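Local coordinates for PRESAN domain-containing protein (Plasmodium falciparum, PDB 7D2W) that is of unknown function but belongs to the PHIST family of the malaria parasite and probably takes part in protein binding through its helical bundle, at residues D150-K153 / S154-S158. Numbering follows the deposited sequence. Where two conformers were deposited one is given.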
ATOM      1  N   ASP A 150      12.388   6.562 -20.309  1.00 40.44           N
ATOM      2  CA  ASP A 150      11.395   5.590 -19.845  1.00 43.00           C
ATOM      3  C   ASP A 150      11.827   4.955 -18.535  1.00 40.68           C
ATOM      4  O   ASP A 150      11.003   4.715 -17.642  1.00 35.69           O
ATOM      5  CB  ASP A 150      11.178   4.502 -20.896  1.00 45.74           C
ATOM      6  CG  ASP A 150      10.221   4.923 -21.988  1.00 59.52           C
ATOM      7  OD1 ASP A 150       9.706   6.060 -21.934  1.00 62.10           O
ATOM      8  OD2 ASP A 150       9.986   4.105 -22.904  1.00 67.46           O
ATOM      9  N   GLU A 151      13.118   4.654 -18.417  1.00 34.26           N
ATOM     10  CA  GLU A 151      13.638   4.051 -17.201  1.00 35.57           C
ATOM     11  C   GLU A 151      13.532   5.022 -16.036  1.00 32.48           C
ATOM     12  O   GLU A 151      13.157   4.636 -14.919  1.00 29.76           O
ATOM     13  CB  GLU A 151      15.092   3.610 -17.426  1.00 36.09           C
ATOM     14  CG  GLU A 151      15.738   2.954 -16.206  1.00 38.27           C
ATOM     15  CD  GLU A 151      17.081   2.282 -16.505  1.00 45.95           C
ATOM     16  OE1 GLU A 151      17.582   2.390 -17.645  1.00 42.59           O
ATOM     17  OE2 GLU A 151      17.630   1.626 -15.587  1.00 48.62           O
ATOM     18  N   ILE A 152      13.849   6.290 -16.282  1.00 32.77           N
ATOM     19  CA  ILE A 152      13.787   7.291 -15.224  1.00 29.76           C
ATOM     20  C   ILE A 152      12.351   7.491 -14.756  1.00 28.19           C
ATOM     21  O   ILE A 152      12.084   7.583 -13.551  1.00 31.61           O
ATOM     22  CB  ILE A 152      14.423   8.605 -15.713  1.00 34.89           C
ATOM     23  CG1 ILE A 152      15.932   8.408 -15.904  1.00 35.24           C
ATOM     24  CG2 ILE A 152      14.111   9.751 -14.749  1.00 30.59           C
ATOM     25  CD1 ILE A 152      16.606   9.556 -16.638  1.00 41.98           C
ATOM     26  N   LYS A 153      11.403   7.563 -15.693  1.00 25.62           N
ATOM     27  CA  LYS A 153      10.003   7.753 -15.315  1.00 27.57           C
ATOM     28  C   LYS A 153       9.489   6.580 -14.489  1.00 29.55           C
ATOM     29  O   LYS A 153       8.802   6.765 -13.474  1.00 28.44           O
ATOM     30  CB  LYS A 153       9.145   7.941 -16.569  1.00 30.55           C
ATOM     31  CG  LYS A 153       9.473   9.182 -17.371  1.00 40.98           C
ATOM     32  CD  LYS A 153       8.391   9.478 -18.408  1.00 42.68           C
ATOM     33  CE  LYS A 153       8.368   8.434 -19.512  1.00 44.10           C
ATOM     34  NZ  LYS A 153       7.834   8.997 -20.782  1.00 53.77           N
ATOM     35  N   SER A 154       9.802   5.356 -14.918  1.00 30.02           N
ATOM     36  CA  SER A 154       9.399   4.192 -14.141  1.00 26.76           C
ATOM     37  C   SER A 154      10.051   4.210 -12.767  1.00 30.31           C
ATOM     38  O   SER A 154       9.420   3.838 -11.771  1.00 27.95           O
ATOM     39  CB  SER A 154       9.759   2.901 -14.885  1.00 36.22           C
ATOM     40  OG  SER A 154       9.174   2.899 -16.173  1.00 38.61           O
ATOM     41  N   PHE A 155      11.315   4.637 -12.693  1.00 26.25           N
ATOM     42  CA  PHE A 155      11.985   4.701 -11.398  1.00 29.02           C
ATOM     43  C   PHE A 155      11.251   5.651 -10.453  1.00 26.96           C
ATOM     44  O   PHE A 155      10.988   5.314  -9.291  1.00 25.24           O
ATOM     45  CB  PHE A 155      13.442   5.125 -11.586  1.00 24.46           C
ATOM     46  CG  PHE A 155      14.103   5.573 -10.317  1.00 24.58           C
ATOM     47  CD1 PHE A 155      14.667   4.649  -9.448  1.00 31.26           C
ATOM     48  CD2 PHE A 155      14.136   6.923  -9.982  1.00 33.34           C
ATOM     49  CE1 PHE A 155      15.268   5.059  -8.272  1.00 36.33           C
ATOM     50  CE2 PHE A 155      14.724   7.346  -8.814  1.00 29.49           C
ATOM     51  CZ  PHE A 155      15.304   6.400  -7.950  1.00 32.13           C
ATOM     52  N   ILE A 156      10.895   6.847 -10.942  1.00 24.50           N
ATOM     53  CA  ILE A 156      10.269   7.829 -10.060  1.00 25.87           C
ATOM     54  C   ILE A 156       8.903   7.337  -9.603  1.00 30.95           C
ATOM     55  O   ILE A 156       8.559   7.427  -8.411  1.00 23.79           O
ATOM     56  CB  ILE A 156      10.175   9.208 -10.749  1.00 24.35           C
ATOM     57  CG1 ILE A 156      11.569   9.772 -11.036  1.00 26.68           C
ATOM     58  CG2 ILE A 156       9.387  10.194  -9.862  1.00 26.32           C
ATOM     59  CD1 ILE A 156      11.549  11.031 -11.953  1.00 26.85           C
ATOM     60  N   ARG A 157       8.090   6.808 -10.529  0.54 24.43           N
ATOM     61  CA  ARG A 157       6.778   6.290 -10.143  0.54 28.48           C
ATOM     62  C   ARG A 157       6.925   5.122  -9.172  0.54 28.67           C
ATOM     63  O   ARG A 157       6.166   5.010  -8.204  0.54 26.93           O
ATOM     64  CB  ARG A 157       5.967   5.882 -11.384  0.54 30.62           C
ATOM     65  CG  ARG A 157       4.524   5.378 -11.084  0.54 37.09           C
ATOM     66  CD  ARG A 157       3.480   5.793 -12.151  0.54 34.84           C
ATOM     67  NE  ARG A 157       2.093   5.681 -11.676  0.54 21.61           N
ATOM     68  CZ  ARG A 157       1.025   6.030 -12.391  0.54 32.49           C
ATOM     69  NH1 ARG A 157      -0.212   5.907 -11.882  0.54 26.22           N
ATOM     70  NH2 ARG A 157       1.185   6.520 -13.619  0.54 32.30           N
ATOM     71  N   SER A 158       7.929   4.266  -9.385  1.00 24.44           N
ATOM     72  CA  SER A 158       8.130   3.150  -8.459  1.00 26.53           C
ATOM     73  C   SER A 158       8.587   3.623  -7.082  1.00 26.67           C
ATOM     74  O   SER A 158       8.235   2.998  -6.079  1.00 26.00           O
ATOM     75  CB  SER A 158       9.123   2.136  -9.041  1.00 30.93           C
ATOM     76  OG  SER A 158       8.434   1.324  -9.980  1.00 35.89           O
TER
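Four successive i to i+4 backbone hydrogen bonds join Asp150-Lys153 to Ser154-Arg157 in the first turns of helix 149-181, part of the four-helix bundle of this PRESAN domain. The bond from Arg157 N to Lys153 O is 3.0 Å long, with 174° at the hydrogen. The bond from Phe155 N to Glu151 O measures 2.9 Å.

Ile152 and Ile156 lie side by side one turn apart and point the same way. Methyl CG2 of Ile152 meets CD1 of Ile156 at 4.0 Å. CG1 of Ile156 sits beside its own backbone N (chi1 -64°), which brings it to 3.4 Å from Ile152 O. Both isoleucines are buried. The CB of Phe155 rests on the carbonyl oxygens of Glu151 and Ile152, while its ring leads away from this turn. Ile152 O lies at the ring edge, near its plane. Ile156 packs on Ile71 and Trp72 of helix 65-93, and the Phe155 ring on Phe139 and Leu142 of helix 117-144.

Several polar side chains also reach outside this turn. Lys153 bends at chi3, and its NZ makes a long salt bridge of 3.7 Å to Asp150 OD1. The same NZ is hydrogen-bonded to Phe56 O and Leu59 O, so the lysine ties the start of this helix to the end of helix 49-58 and the residue after it. Across the dimer, Arg157 NE, in the conformer described here, is hydrogen-bonded to Ser154 OG of the second subunit, and Ser154 OG of this chain to Asp150 OD1 of the second subunit. Within its own chain, Ser154 OG stands 3.0 Å from Asp150 O.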